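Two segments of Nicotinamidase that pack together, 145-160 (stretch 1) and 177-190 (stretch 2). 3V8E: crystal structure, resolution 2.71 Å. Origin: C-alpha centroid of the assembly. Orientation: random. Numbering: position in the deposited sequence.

Stretch 1 (145-160) MNKYLEKHHTDEVYIV
Stretch 2 (177-190) ELGYKTTVLLDYTR

The most unusual feature of this contact is a very short hydrogen bond: the hydroxyl OH of Tyr180 donates to OD1 of Asn146 at 2.5 Å, tying the loop before one strand to the helix before the other. Tyr180 (chi1 -61°, chi2 104°) points toward stretch 1 and loses 132 Å² to it, out of 854 Å² buried in total, both sides summed. Asn146 reaches the hydroxyl with chi1 at -171°, its CA-to-CB bond pointing sideways. Leu149 (m, t) sets CD1 over one face of the ring, 4.0 Å from the Tyr180 ring centroid and 26° off the normal, a CH-pi contact. Val157 CG2 lies 3.7 Å from Tyr180 CG, and at the ring edge Thr154 O approaches Tyr180 CE2 to 3.4 Å.

Stretch 1 is helical through 145-151, leaves helical angles at His152, passes His153 at phi/psi 58/37 and enters a strand at 156-160. Thr154 OG1 donates to Leu149 O at 2.8 Å, bracing this connection. Stretch 2 leaves its helix at Gly179 in a Schellman motif; the positive phi (95/5) would jam a CB against the preceding carbonyl oxygen. Its strand begins at Lys181.

The strands run parallel, with axes 4.7 Å apart at closest approach and crossing at -17°. Glu156 pairs with Lys181, Val157 with Thr182, Tyr158 with Thr183 and Ile159 with Val184, at CA-CA distances of 4.7, 4.8, 4.8 and 4.9 Å. Parallel pairing makes the hydrogen bonds alternate in direction: Lys181 N to Asp155 O, 3.0 Å; Val157 N to Lys181 O, 2.9 Å; Thr183 N to Val157 O, 2.9 Å; Ile159 N to Thr183 O, 2.9 Å; and Leu185 N to Ile159 O, longer at 3.3 Å. Strand phi/psi values near -120/130 in Glu156 to Ile159 keep the side chains alternating between faces.

Glu156, Tyr158, Lys181 and Thr183 share one face. There Tyr158 OH donates to Glu156 OE1 at 2.9 Å, while Tyr158 CD1 lies 3.7 Å from Thr183 CB. Val157 (t), Ile159 (m, t), Thr182 (m) and Val184 (t) occupy the other, where Ile159 CD1 meets Thr182 CG2 at 3.7 Å; Thr182 OG1 donates to Tyr180 O at 3.0 Å.

Beyond the ladder, stretch 2 turns a corner through overlapping type I turns, Leu185-Tyr188 and Leu186-Thr189. Val160 (m) packs against this bend: its CG1 lies 3.4 Å from Tyr188 CB and 3.9 Å from Leu185 CD1, apolar contacts that extend the packing past the last paired residues.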

# COMPACT_ATOMS: atom_id res chain seq x y z
N MET A 145 -1.06 -2.78 12.45
CA MET A 145 -2.32 -2.44 11.78
C MET A 145 -3.50 -3.14 12.41
O MET A 145 -4.46 -2.49 12.85
CB MET A 145 -2.26 -2.77 10.29
CG MET A 145 -3.52 -2.39 9.51
SD MET A 145 -3.82 -0.60 9.36
CE MET A 145 -2.84 -0.21 7.91
N ASN A 146 -3.44 -4.47 12.46
CA ASN A 146 -4.54 -5.22 12.95
C ASN A 146 -4.86 -4.83 14.38
O ASN A 146 -6.01 -4.61 14.71
CB ASN A 146 -4.31 -6.71 12.81
CG ASN A 146 -5.56 -7.51 13.12
OD1 ASN A 146 -6.68 -7.11 12.79
ND2 ASN A 146 -5.38 -8.63 13.78
N LYS A 147 -3.84 -4.71 15.23
CA LYS A 147 -4.08 -4.34 16.62
C LYS A 147 -4.76 -2.98 16.73
O LYS A 147 -5.64 -2.78 17.57
CB LYS A 147 -2.78 -4.36 17.42
CG LYS A 147 -2.24 -5.75 17.66
CD LYS A 147 -3.00 -6.40 18.79
CE LYS A 147 -2.93 -7.91 18.77
NZ LYS A 147 -3.50 -8.31 20.10
N TYR A 148 -4.35 -2.04 15.87
CA TYR A 148 -4.90 -0.68 15.88
C TYR A 148 -6.38 -0.73 15.52
O TYR A 148 -7.21 -0.20 16.24
CB TYR A 148 -4.15 0.23 14.91
CG TYR A 148 -4.60 1.66 14.96
CD1 TYR A 148 -5.50 2.17 14.01
CD2 TYR A 148 -4.16 2.52 15.98
CE1 TYR A 148 -5.92 3.49 14.06
CE2 TYR A 148 -4.56 3.85 16.04
CZ TYR A 148 -5.45 4.33 15.09
OH TYR A 148 -5.87 5.65 15.16
N LEU A 149 -6.68 -1.40 14.42
CA LEU A 149 -8.05 -1.56 13.97
C LEU A 149 -8.90 -2.18 15.06
O LEU A 149 -10.03 -1.73 15.29
CB LEU A 149 -8.11 -2.41 12.69
CG LEU A 149 -7.34 -1.95 11.45
CD1 LEU A 149 -7.64 -2.89 10.29
CD2 LEU A 149 -7.69 -0.53 11.05
N GLU A 150 -8.38 -3.20 15.74
CA GLU A 150 -9.13 -3.85 16.81
C GLU A 150 -9.40 -2.92 17.98
O GLU A 150 -10.51 -2.86 18.47
CB GLU A 150 -8.47 -5.13 17.26
CG GLU A 150 -8.71 -6.26 16.30
CD GLU A 150 -7.84 -7.47 16.55
OE1 GLU A 150 -6.84 -7.36 17.33
OE2 GLU A 150 -8.13 -8.54 15.96
N LYS A 151 -8.38 -2.18 18.40
CA LYS A 151 -8.54 -1.23 19.49
C LYS A 151 -9.67 -0.26 19.20
O LYS A 151 -10.41 0.13 20.11
CB LYS A 151 -7.26 -0.43 19.69
CG LYS A 151 -7.04 -0.07 21.14
CD LYS A 151 -6.85 1.42 21.34
CE LYS A 151 -6.35 1.73 22.75
NZ LYS A 151 -6.70 0.66 23.75
N HIS A 152 -9.80 0.12 17.93
CA HIS A 152 -10.77 1.11 17.53
C HIS A 152 -12.03 0.52 16.94
O HIS A 152 -12.72 1.17 16.14
CB HIS A 152 -10.09 2.12 16.63
CG HIS A 152 -9.03 2.88 17.35
ND1 HIS A 152 -9.31 3.68 18.40
CD2 HIS A 152 -7.65 2.89 17.20
CE1 HIS A 152 -8.16 4.19 18.89
NE2 HIS A 152 -7.15 3.71 18.16
N HIS A 153 -12.34 -0.72 17.33
CA HIS A 153 -13.65 -1.31 17.07
C HIS A 153 -14.02 -1.37 15.62
O HIS A 153 -15.18 -1.19 15.26
CB HIS A 153 -14.70 -0.54 17.83
CG HIS A 153 -14.44 -0.46 19.31
ND1 HIS A 153 -14.39 0.71 19.98
CD2 HIS A 153 -14.20 -1.47 20.25
CE1 HIS A 153 -14.15 0.47 21.28
NE2 HIS A 153 -14.04 -0.87 21.44
N THR A 154 -13.03 -1.63 14.77
CA THR A 154 -13.24 -1.71 13.34
C THR A 154 -13.91 -3.02 12.95
O THR A 154 -13.42 -4.09 13.30
CB THR A 154 -11.89 -1.61 12.62
OG1 THR A 154 -11.18 -0.47 13.11
CG2 THR A 154 -12.07 -1.53 11.10
N ASP A 155 -15.01 -2.95 12.22
CA ASP A 155 -15.52 -4.15 11.56
C ASP A 155 -15.53 -3.96 10.04
O ASP A 155 -15.61 -4.93 9.29
CB ASP A 155 -16.90 -4.51 12.09
CG ASP A 155 -17.98 -3.56 11.61
OD1 ASP A 155 -19.07 -4.05 11.24
OD2 ASP A 155 -17.75 -2.33 11.58
N GLU A 156 -15.44 -2.71 9.58
CA GLU A 156 -15.39 -2.42 8.14
C GLU A 156 -14.15 -1.65 7.79
O GLU A 156 -13.83 -0.64 8.40
CB GLU A 156 -16.60 -1.60 7.70
CG GLU A 156 -17.88 -2.40 7.54
CD GLU A 156 -19.05 -1.52 7.15
OE1 GLU A 156 -18.84 -0.49 6.47
OE2 GLU A 156 -20.19 -1.85 7.51
N VAL A 157 -13.45 -2.13 6.77
CA VAL A 157 -12.24 -1.50 6.30
C VAL A 157 -12.46 -1.01 4.87
O VAL A 157 -12.94 -1.78 4.03
CB VAL A 157 -11.06 -2.49 6.40
CG1 VAL A 157 -9.88 -2.05 5.60
CG2 VAL A 157 -10.65 -2.64 7.85
N TYR A 158 -12.16 0.27 4.60
CA TYR A 158 -12.26 0.86 3.26
C TYR A 158 -10.88 1.23 2.84
O TYR A 158 -10.14 1.83 3.61
CB TYR A 158 -13.15 2.11 3.27
CG TYR A 158 -14.61 1.80 3.44
CD1 TYR A 158 -15.49 1.85 2.34
CD2 TYR A 158 -15.12 1.42 4.69
CE1 TYR A 158 -16.83 1.55 2.48
CE2 TYR A 158 -16.47 1.12 4.85
CZ TYR A 158 -17.31 1.18 3.74
OH TYR A 158 -18.64 0.87 3.92
N ILE A 159 -10.51 0.87 1.61
CA ILE A 159 -9.14 1.03 1.16
C ILE A 159 -9.06 1.87 -0.10
O ILE A 159 -9.82 1.65 -1.05
CB ILE A 159 -8.49 -0.34 0.92
CG1 ILE A 159 -8.42 -1.10 2.25
CG2 ILE A 159 -7.10 -0.18 0.32
CD1 ILE A 159 -8.10 -2.57 2.14
N VAL A 160 -8.14 2.84 -0.09
CA VAL A 160 -7.89 3.71 -1.22
C VAL A 160 -6.38 3.89 -1.38
O VAL A 160 -5.61 3.51 -0.50
CB VAL A 160 -8.54 5.10 -1.05
CG1 VAL A 160 -10.05 4.96 -0.96
CG2 VAL A 160 -7.99 5.82 0.18
N GLU A 177 -8.92 -11.51 4.89
CA GLU A 177 -8.45 -12.73 5.54
C GLU A 177 -8.59 -12.63 7.06
O GLU A 177 -8.84 -13.62 7.72
CB GLU A 177 -7.00 -13.03 5.18
CG GLU A 177 -6.76 -13.72 3.85
CD GLU A 177 -5.30 -13.65 3.38
OE1 GLU A 177 -4.48 -12.93 4.03
OE2 GLU A 177 -4.96 -14.30 2.36
N LEU A 178 -8.42 -11.42 7.60
CA LEU A 178 -8.50 -11.20 9.04
C LEU A 178 -9.93 -10.97 9.55
O LEU A 178 -10.13 -10.66 10.73
CB LEU A 178 -7.60 -10.03 9.45
CG LEU A 178 -6.08 -10.32 9.33
CD1 LEU A 178 -5.30 -9.02 9.18
CD2 LEU A 178 -5.56 -11.17 10.48
N GLY A 179 -10.92 -11.07 8.66
CA GLY A 179 -12.31 -11.00 9.04
C GLY A 179 -13.02 -9.66 8.95
O GLY A 179 -14.18 -9.57 9.37
N TYR A 180 -12.36 -8.63 8.42
CA TYR A 180 -13.01 -7.32 8.22
C TYR A 180 -13.87 -7.35 6.98
O TYR A 180 -13.44 -7.91 5.98
CB TYR A 180 -11.96 -6.20 8.07
CG TYR A 180 -11.08 -6.05 9.27
CD1 TYR A 180 -9.77 -6.53 9.27
CD2 TYR A 180 -11.57 -5.47 10.45
CE1 TYR A 180 -8.97 -6.41 10.40
CE2 TYR A 180 -10.79 -5.36 11.58
CZ TYR A 180 -9.49 -5.83 11.56
OH TYR A 180 -8.72 -5.70 12.68
N LYS A 181 -15.07 -6.76 7.02
CA LYS A 181 -15.81 -6.45 5.80
C LYS A 181 -15.01 -5.39 5.05
O LYS A 181 -14.94 -4.24 5.47
CB LYS A 181 -17.20 -5.90 6.07
CG LYS A 181 -18.11 -6.86 6.81
CD LYS A 181 -19.52 -6.27 6.97
CE LYS A 181 -20.49 -7.32 7.49
NZ LYS A 181 -21.82 -6.71 7.79
N THR A 182 -14.41 -5.79 3.93
CA THR A 182 -13.48 -4.95 3.22
C THR A 182 -14.06 -4.41 1.91
O THR A 182 -14.67 -5.15 1.13
CB THR A 182 -12.18 -5.72 2.95
OG1 THR A 182 -11.72 -6.30 4.18
CG2 THR A 182 -11.08 -4.82 2.39
N THR A 183 -13.86 -3.12 1.68
CA THR A 183 -14.25 -2.47 0.44
C THR A 183 -13.06 -1.74 -0.18
O THR A 183 -12.29 -1.08 0.52
CB THR A 183 -15.38 -1.47 0.70
OG1 THR A 183 -16.54 -2.16 1.17
CG2 THR A 183 -15.72 -0.67 -0.57
N VAL A 184 -12.90 -1.86 -1.49
CA VAL A 184 -11.99 -1.00 -2.22
C VAL A 184 -12.82 -0.01 -3.02
O VAL A 184 -13.71 -0.41 -3.78
CB VAL A 184 -11.06 -1.79 -3.17
CG1 VAL A 184 -10.21 -0.84 -4.00
CG2 VAL A 184 -10.18 -2.74 -2.38
N LEU A 185 -12.55 1.27 -2.82
CA LEU A 185 -13.23 2.34 -3.58
C LEU A 185 -12.37 2.61 -4.80
O LEU A 185 -11.44 3.43 -4.74
CB LEU A 185 -13.40 3.61 -2.73
CG LEU A 185 -14.14 3.48 -1.39
CD1 LEU A 185 -13.88 4.66 -0.47
CD2 LEU A 185 -15.65 3.25 -1.55
N LEU A 186 -12.68 1.91 -5.89
CA LEU A 186 -11.88 1.91 -7.12
C LEU A 186 -11.47 3.27 -7.65
O LEU A 186 -10.33 3.43 -8.10
CB LEU A 186 -12.59 1.18 -8.25
CG LEU A 186 -12.08 -0.19 -8.69
CD1 LEU A 186 -12.46 -0.39 -10.15
CD2 LEU A 186 -10.58 -0.37 -8.49
N ASP A 187 -12.39 4.24 -7.65
CA ASP A 187 -12.13 5.55 -8.22
C ASP A 187 -11.03 6.27 -7.47
O ASP A 187 -10.43 7.21 -8.00
CB ASP A 187 -13.39 6.42 -8.20
CG ASP A 187 -14.43 5.98 -9.22
OD1 ASP A 187 -14.12 5.17 -10.13
OD2 ASP A 187 -15.57 6.47 -9.11
N TYR A 188 -10.78 5.83 -6.24
CA TYR A 188 -9.77 6.46 -5.39
C TYR A 188 -8.48 5.66 -5.42
O TYR A 188 -7.64 5.79 -4.51
CB TYR A 188 -10.30 6.62 -3.96
CG TYR A 188 -11.47 7.57 -3.83
CD1 TYR A 188 -12.79 7.12 -3.94
CD2 TYR A 188 -11.25 8.94 -3.61
CE1 TYR A 188 -13.86 7.99 -3.82
CE2 TYR A 188 -12.32 9.82 -3.50
CZ TYR A 188 -13.62 9.34 -3.59
OH TYR A 188 -14.66 10.22 -3.48
N THR A 189 -8.32 4.83 -6.44
CA THR A 189 -7.08 4.12 -6.64
C THR A 189 -6.61 4.31 -8.07
O THR A 189 -7.39 4.69 -8.94
CB THR A 189 -7.22 2.60 -6.34
OG1 THR A 189 -8.08 1.99 -7.30
CG2 THR A 189 -7.79 2.35 -4.94
N ARG A 190 -5.31 4.07 -8.30
CA ARG A 190 -4.74 3.96 -9.65
C ARG A 190 -3.77 2.76 -9.68
O ARG A 190 -3.12 2.48 -8.66
CB ARG A 190 -3.98 5.23 -10.06
CG ARG A 190 -4.70 6.57 -10.04
CD ARG A 190 -5.58 6.84 -11.27
NE ARG A 190 -6.99 6.79 -10.88
CZ ARG A 190 -7.80 7.84 -10.81
NH1 ARG A 190 -7.39 9.06 -11.12
NH2 ARG A 190 -9.06 7.67 -10.43